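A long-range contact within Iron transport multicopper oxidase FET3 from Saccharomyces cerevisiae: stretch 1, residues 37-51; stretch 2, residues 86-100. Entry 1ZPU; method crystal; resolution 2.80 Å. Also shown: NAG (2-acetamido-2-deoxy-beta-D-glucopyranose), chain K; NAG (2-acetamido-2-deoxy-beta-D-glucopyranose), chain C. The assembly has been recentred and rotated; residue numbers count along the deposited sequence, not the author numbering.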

# COMPACT_ATOMS: atom_id res chain seq x y z
N THR A 37 -0.67 -17.86 -5.71
CA THR A 37 0.38 -18.49 -4.91
C THR A 37 1.44 -19.06 -5.85
O THR A 37 1.13 -19.90 -6.70
N VAL A 38 2.66 -18.57 -5.72
CA VAL A 38 3.77 -19.04 -6.56
C VAL A 38 4.99 -19.42 -5.71
O VAL A 38 5.01 -19.17 -4.49
N ASN A 39 5.98 -20.04 -6.35
CA ASN A 39 7.24 -20.36 -5.70
C ASN A 39 8.32 -19.34 -6.05
O ASN A 39 8.29 -18.73 -7.12
N LYS A 40 9.29 -19.18 -5.15
CA LYS A 40 10.44 -18.33 -5.39
C LYS A 40 10.97 -18.55 -6.81
O LYS A 40 11.20 -19.69 -7.22
N GLY A 41 11.13 -17.47 -7.55
CA GLY A 41 11.70 -17.53 -8.89
C GLY A 41 10.75 -17.95 -10.00
O GLY A 41 11.19 -18.14 -11.13
N ASP A 42 9.46 -18.12 -9.70
CA ASP A 42 8.47 -18.39 -10.75
C ASP A 42 8.18 -17.16 -11.61
O ASP A 42 8.44 -16.02 -11.21
N ARG A 43 7.65 -17.40 -12.81
CA ARG A 43 7.21 -16.34 -13.70
C ARG A 43 5.70 -16.19 -13.60
O ARG A 43 4.97 -17.17 -13.63
N VAL A 44 5.24 -14.95 -13.47
CA VAL A 44 3.80 -14.66 -13.45
C VAL A 44 3.45 -13.82 -14.66
O VAL A 44 4.04 -12.75 -14.88
N GLN A 45 2.50 -14.31 -15.45
CA GLN A 45 2.02 -13.61 -16.64
C GLN A 45 0.52 -13.36 -16.58
O GLN A 45 -0.28 -14.26 -16.82
N ILE A 46 0.13 -12.12 -16.24
CA ILE A 46 -1.27 -11.76 -16.17
C ILE A 46 -1.70 -10.90 -17.36
O ILE A 46 -1.15 -9.82 -17.59
N TYR A 47 -2.66 -11.40 -18.12
CA TYR A 47 -3.32 -10.63 -19.15
C TYR A 47 -4.50 -9.92 -18.51
O TYR A 47 -5.54 -10.54 -18.28
N LEU A 48 -4.34 -8.63 -18.21
CA LEU A 48 -5.45 -7.86 -17.67
C LEU A 48 -6.18 -7.15 -18.80
O LEU A 48 -5.57 -6.45 -19.61
N THR A 49 -7.49 -7.36 -18.86
CA THR A 49 -8.31 -6.69 -19.85
C THR A 49 -9.30 -5.77 -19.17
O THR A 49 -10.07 -6.18 -18.32
N ASN A 50 -9.27 -4.51 -19.57
CA ASN A 50 -10.24 -3.54 -19.10
C ASN A 50 -11.59 -3.74 -19.78
O ASN A 50 -11.77 -3.36 -20.94
N GLY A 51 -12.53 -4.33 -19.05
CA GLY A 51 -13.88 -4.55 -19.57
C GLY A 51 -14.89 -3.58 -18.99
O GLY A 51 -16.10 -3.76 -19.16
N GLY A 86 -11.37 -1.81 -23.22
CA GLY A 86 -11.16 -2.67 -24.38
C GLY A 86 -9.75 -3.21 -24.50
O GLY A 86 -9.53 -4.26 -25.11
N SER A 87 -8.78 -2.50 -23.91
CA SER A 87 -7.37 -2.86 -24.03
C SER A 87 -6.92 -3.94 -23.05
O SER A 87 -7.56 -4.17 -22.02
N THR A 88 -5.83 -4.61 -23.39
CA THR A 88 -5.28 -5.71 -22.61
C THR A 88 -3.81 -5.45 -22.35
O THR A 88 -3.01 -5.39 -23.28
N MET A 89 -3.44 -5.31 -21.08
CA MET A 89 -2.03 -5.22 -20.73
C MET A 89 -1.51 -6.55 -20.18
O MET A 89 -2.18 -7.22 -19.40
N LEU A 90 -0.32 -6.94 -20.63
CA LEU A 90 0.34 -8.12 -20.13
C LEU A 90 1.36 -7.74 -19.08
O LEU A 90 2.31 -7.01 -19.35
N TYR A 91 1.14 -8.23 -17.86
CA TYR A 91 2.09 -8.08 -16.77
C TYR A 91 2.93 -9.36 -16.72
O TYR A 91 2.42 -10.43 -16.43
N ASN A 92 4.21 -9.23 -17.04
CA ASN A 92 5.09 -10.37 -17.23
C ASN A 92 6.35 -10.15 -16.43
O ASN A 92 7.19 -9.34 -16.80
N PHE A 93 6.47 -10.86 -15.32
CA PHE A 93 7.58 -10.65 -14.39
C PHE A 93 7.94 -11.90 -13.62
O PHE A 93 7.12 -12.80 -13.46
N THR A 94 9.18 -11.96 -13.15
CA THR A 94 9.64 -13.06 -12.31
C THR A 94 9.64 -12.59 -10.87
O THR A 94 9.41 -11.41 -10.58
N VAL A 95 9.89 -13.53 -9.96
CA VAL A 95 9.82 -13.24 -8.54
C VAL A 95 11.09 -13.77 -7.84
O VAL A 95 11.06 -14.68 -7.02
N ASP A 96 12.22 -13.18 -8.21
CA ASP A 96 13.52 -13.67 -7.75
C ASP A 96 13.98 -13.06 -6.43
O ASP A 96 14.87 -13.60 -5.78
N TYR A 97 13.35 -11.96 -6.02
CA TYR A 97 13.88 -11.18 -4.90
C TYR A 97 12.89 -11.03 -3.75
O TYR A 97 13.20 -10.37 -2.75
N ASN A 98 11.71 -11.64 -3.89
CA ASN A 98 10.69 -11.59 -2.84
C ASN A 98 10.21 -12.95 -2.35
O ASN A 98 10.08 -13.89 -3.12
N VAL A 99 9.96 -13.02 -1.05
CA VAL A 99 9.37 -14.19 -0.43
C VAL A 99 8.32 -13.72 0.56
O VAL A 99 8.47 -12.66 1.17
N GLY A 100 7.25 -14.48 0.71
CA GLY A 100 6.30 -14.23 1.79
C GLY A 100 4.96 -13.70 1.34
O GLY A 100 4.45 -14.09 0.29

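Strands 43-49 and 88-94 run antiparallel as neighbours in one sheet, so their side chains meet above and below the sheet rather than between the strands. The buried face carries Val-44, Ile-46 and Leu-48 against Phe-93, Tyr-91 and Met-89. Phe-93 adopts chi1 p, which brings its ring back toward the partner strand; Val-44 (t) sets CB over the ring face, 4.0 Å from Phe-93 CZ, a CH-pi contact in which a compact branched side chain meets a flat aromatic surface. Next along, Ile-46 (m, t) and Tyr-91 (m) pack near their roots, with Ile-46 CB 4.4 Å from Tyr-91 CB. The Tyr-91 ring extends toward Leu-48, whose CD1 lies 4.2 Å from Tyr-91 CE1, while the Tyr-91 hydroxyl finds a hydrogen bond elsewhere in the structure, so a tyrosine can be buried here without an unsatisfied polar group. Met-89 (chi1 t) starts on this face, but its flexible chain leads away from the partner strand.

Next to Thr-94, Val-95 extends the apolar surface, its CG1 4.4 Å from Val-38 CG2. Lys-40 (t, p, t, m) lays its aliphatic chain along this end: CD is 3.4 Å from Val-99 CG2. The long methylene chain also passes over the backbone carbonyls of Asp-96 and Asn-98, with Lys-40 CE 3.2 Å from Asp-96 O, while the ammonium group remains at the exposed periphery.

The other face is more polar. Tyr-47 (m) and Leu-90 (t, p) pair closely, Leu-90 CD1 sitting 3.8 Å from Tyr-47 CZ and almost squarely over the ring in a second CH-pi contact. Thr-88 CG2 approaches the edge of the same ring, 4.1 Å from Tyr-47 CD2. Thr-88 and Thr-49, both m, face each other as a non-hydrogen-bonded backbone pair, and the short spacing lets their side chains join instead: the OG1 atoms of Thr-49 and Thr-88 form a hydrogen bond of 3.1 Å.

Toward the opposite end of this face, Asn-92 (t) carries a glycan, its ND2 bonded to C1 of the chain K NAG at 1.4 Å. The remaining amide oxygen is free to accept, and Arg-43 (t, t, m) reaches across to it, NH1 donating a 2.9 Å hydrogen bond to Asn-92 OD1 near the guanidinium plane. C5 of the chain K sugar lies over one face of the guanidinium, and the ring meets it by an edge rather than lying flat on it. Gln-45 (m, t) also borders the linkage, with NE2 3.3 Å from the NAG C1. At the exposed margin, Tyr-97 (m) turns away from stretch 1, and its OH hydrogen-bonds O6 of the chain C NAG at 2.8 Å.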

# COMPACT_ATOMS: atom_id res chain seq x y z
CB THR A 37 -0.21 -19.56 -3.97
OG1 THR A 37 -1.23 -18.97 -3.16
CG2 THR A 37 0.85 -20.13 -3.05
CB VAL A 38 4.17 -18.01 -7.65
CG1 VAL A 38 2.97 -17.64 -8.49
CG2 VAL A 38 4.78 -16.77 -7.03
CB ASN A 39 7.70 -21.74 -6.13
CG ASN A 39 7.11 -22.84 -5.27
OD1 ASN A 39 7.47 -23.00 -4.10
ND2 ASN A 39 6.22 -23.63 -5.86
CB LYS A 40 11.54 -18.63 -4.36
CG LYS A 40 12.77 -17.72 -4.40
CD LYS A 40 12.45 -16.31 -3.86
CE LYS A 40 13.72 -15.51 -3.51
NZ LYS A 40 14.71 -16.24 -2.64
CB ASP A 42 7.17 -18.95 -10.15
CG ASP A 42 7.27 -20.43 -9.81
OD1 ASP A 42 8.31 -21.05 -10.11
OD2 ASP A 42 6.29 -20.98 -9.26
CB ARG A 43 7.64 -16.62 -15.14
CG ARG A 43 7.25 -15.52 -16.12
CD ARG A 43 7.85 -15.71 -17.51
NE ARG A 43 9.31 -15.60 -17.51
CZ ARG A 43 9.98 -14.45 -17.49
NH1 ARG A 43 9.34 -13.30 -17.45
NH2 ARG A 43 11.31 -14.47 -17.50
CB VAL A 44 3.35 -13.92 -12.14
CG1 VAL A 44 1.86 -13.66 -12.15
CG2 VAL A 44 3.73 -14.71 -10.89
CB GLN A 45 2.37 -14.40 -17.89
CG GLN A 45 3.86 -14.70 -18.05
CD GLN A 45 4.17 -15.53 -19.28
OE1 GLN A 45 3.34 -16.30 -19.74
NE2 GLN A 45 5.37 -15.37 -19.82
CB ILE A 46 -1.61 -11.04 -14.83
CG1 ILE A 46 -1.08 -11.85 -13.66
CG2 ILE A 46 -3.11 -10.84 -14.69
CD1 ILE A 46 -1.05 -11.13 -12.40
CB TYR A 47 -3.84 -11.53 -20.26
CG TYR A 47 -2.76 -12.10 -21.13
CD1 TYR A 47 -2.26 -13.38 -20.89
CD2 TYR A 47 -2.23 -11.37 -22.19
CE1 TYR A 47 -1.24 -13.91 -21.69
CE2 TYR A 47 -1.23 -11.89 -22.98
CZ TYR A 47 -0.74 -13.17 -22.73
OH TYR A 47 0.26 -13.69 -23.52
CB LEU A 48 -4.98 -6.84 -16.64
CG LEU A 48 -5.85 -6.51 -15.42
CD1 LEU A 48 -5.39 -5.20 -14.81
CD2 LEU A 48 -7.33 -6.43 -15.71
CB THR A 49 -9.08 -7.69 -20.72
OG1 THR A 49 -8.16 -8.62 -21.30
CG2 THR A 49 -9.84 -6.97 -21.84
CB ASN A 50 -9.73 -2.12 -19.35
CG ASN A 50 -10.57 -1.07 -18.67
OD1 ASN A 50 -11.62 -1.37 -18.11
ND2 ASN A 50 -10.11 0.18 -18.70
CB SER A 87 -6.49 -1.61 -23.92
OG SER A 87 -6.67 -0.77 -25.06
CB THR A 88 -5.38 -7.06 -23.38
OG1 THR A 88 -6.74 -7.34 -23.71
CG2 THR A 88 -4.80 -8.21 -22.54
CB MET A 89 -1.77 -4.04 -19.79
CG MET A 89 -0.44 -4.09 -19.03
SD MET A 89 0.36 -2.51 -18.66
CE MET A 89 -1.01 -1.41 -18.44
CB LEU A 90 0.98 -8.92 -21.26
CG LEU A 90 1.87 -10.10 -20.87
CD1 LEU A 90 1.12 -11.19 -20.07
CD2 LEU A 90 2.52 -10.68 -22.10
CB TYR A 91 1.35 -7.83 -15.44
CG TYR A 91 0.71 -6.45 -15.36
CD1 TYR A 91 -0.64 -6.27 -15.65
CD2 TYR A 91 1.45 -5.33 -14.99
CE1 TYR A 91 -1.24 -5.00 -15.59
CE2 TYR A 91 0.87 -4.06 -14.92
CZ TYR A 91 -0.48 -3.90 -15.22
OH TYR A 91 -1.04 -2.63 -15.14
CB ASN A 92 5.41 -10.49 -18.72
CG ASN A 92 6.11 -11.78 -19.09
OD1 ASN A 92 6.65 -12.49 -18.23
ND2 ASN A 92 6.09 -12.09 -20.39
CB PHE A 93 7.26 -9.50 -13.42
CG PHE A 93 6.07 -9.75 -12.54
CD1 PHE A 93 6.22 -10.29 -11.27
CD2 PHE A 93 4.79 -9.42 -12.96
CE1 PHE A 93 5.12 -10.51 -10.43
CE2 PHE A 93 3.68 -9.64 -12.13
CZ PHE A 93 3.85 -10.19 -10.87
CB THR A 94 11.04 -13.50 -12.67
OG1 THR A 94 11.49 -12.75 -13.80
CG2 THR A 94 11.07 -14.97 -13.00
CB VAL A 95 8.46 -13.74 -8.01
CG1 VAL A 95 8.58 -14.57 -6.77
CG2 VAL A 95 7.52 -12.56 -7.81
CB ASP A 96 14.57 -13.44 -8.83
CG ASP A 96 14.36 -14.36 -10.03
OD1 ASP A 96 14.74 -15.56 -9.96
OD2 ASP A 96 13.83 -13.86 -11.05
CB TYR A 97 14.37 -9.82 -5.39
CG TYR A 97 15.44 -9.92 -6.46
CD1 TYR A 97 15.11 -9.88 -7.81
CD2 TYR A 97 16.80 -10.06 -6.11
CE1 TYR A 97 16.11 -9.97 -8.80
CE2 TYR A 97 17.80 -10.14 -7.09
CZ TYR A 97 17.44 -10.10 -8.43
OH TYR A 97 18.40 -10.18 -9.40
CB ASN A 98 9.49 -10.75 -3.29
CG ASN A 98 9.86 -9.31 -3.50
OD1 ASN A 98 10.19 -8.90 -4.61
ND2 ASN A 98 9.83 -8.54 -2.43
CB VAL A 99 10.46 -15.04 0.25
CG1 VAL A 99 9.92 -15.81 1.46
CG2 VAL A 99 11.03 -16.00 -0.74
C1 NAG K . 7.23 -12.82 -20.89
C2 NAG K . 7.26 -12.85 -22.42
C3 NAG K . 8.31 -13.84 -22.88
C4 NAG K . 9.66 -13.45 -22.28
C5 NAG K . 9.59 -13.07 -20.80
C6 NAG K . 10.85 -12.30 -20.39
C7 NAG K . 5.18 -14.06 -23.19
C8 NAG K . 5.64 -15.28 -23.96
N2 NAG K . 5.98 -13.00 -23.12
O3 NAG K . 8.42 -13.81 -24.29
O4 NAG K . 10.56 -14.51 -22.48
O5 NAG K . 8.46 -12.26 -20.49
O6 NAG K . 11.26 -11.44 -21.44
O7 NAG K . 4.06 -14.04 -22.68
C1 NAG C . 18.33 -6.01 -7.89
C2 NAG C . 18.48 -6.10 -6.37
C3 NAG C . 19.93 -6.00 -5.92
C4 NAG C . 20.81 -6.98 -6.71
C5 NAG C . 20.51 -6.86 -8.22
C6 NAG C . 21.29 -7.87 -9.04
C7 NAG C . 16.61 -5.47 -4.94
C8 NAG C . 15.74 -4.35 -4.44
N2 NAG C . 17.66 -5.11 -5.69
O3 NAG C . 19.99 -6.30 -4.55
O4 NAG C . 22.19 -6.80 -6.41
O5 NAG C . 19.12 -7.03 -8.46
O6 NAG C . 20.91 -9.17 -8.66
O7 NAG C . 16.32 -6.64 -4.65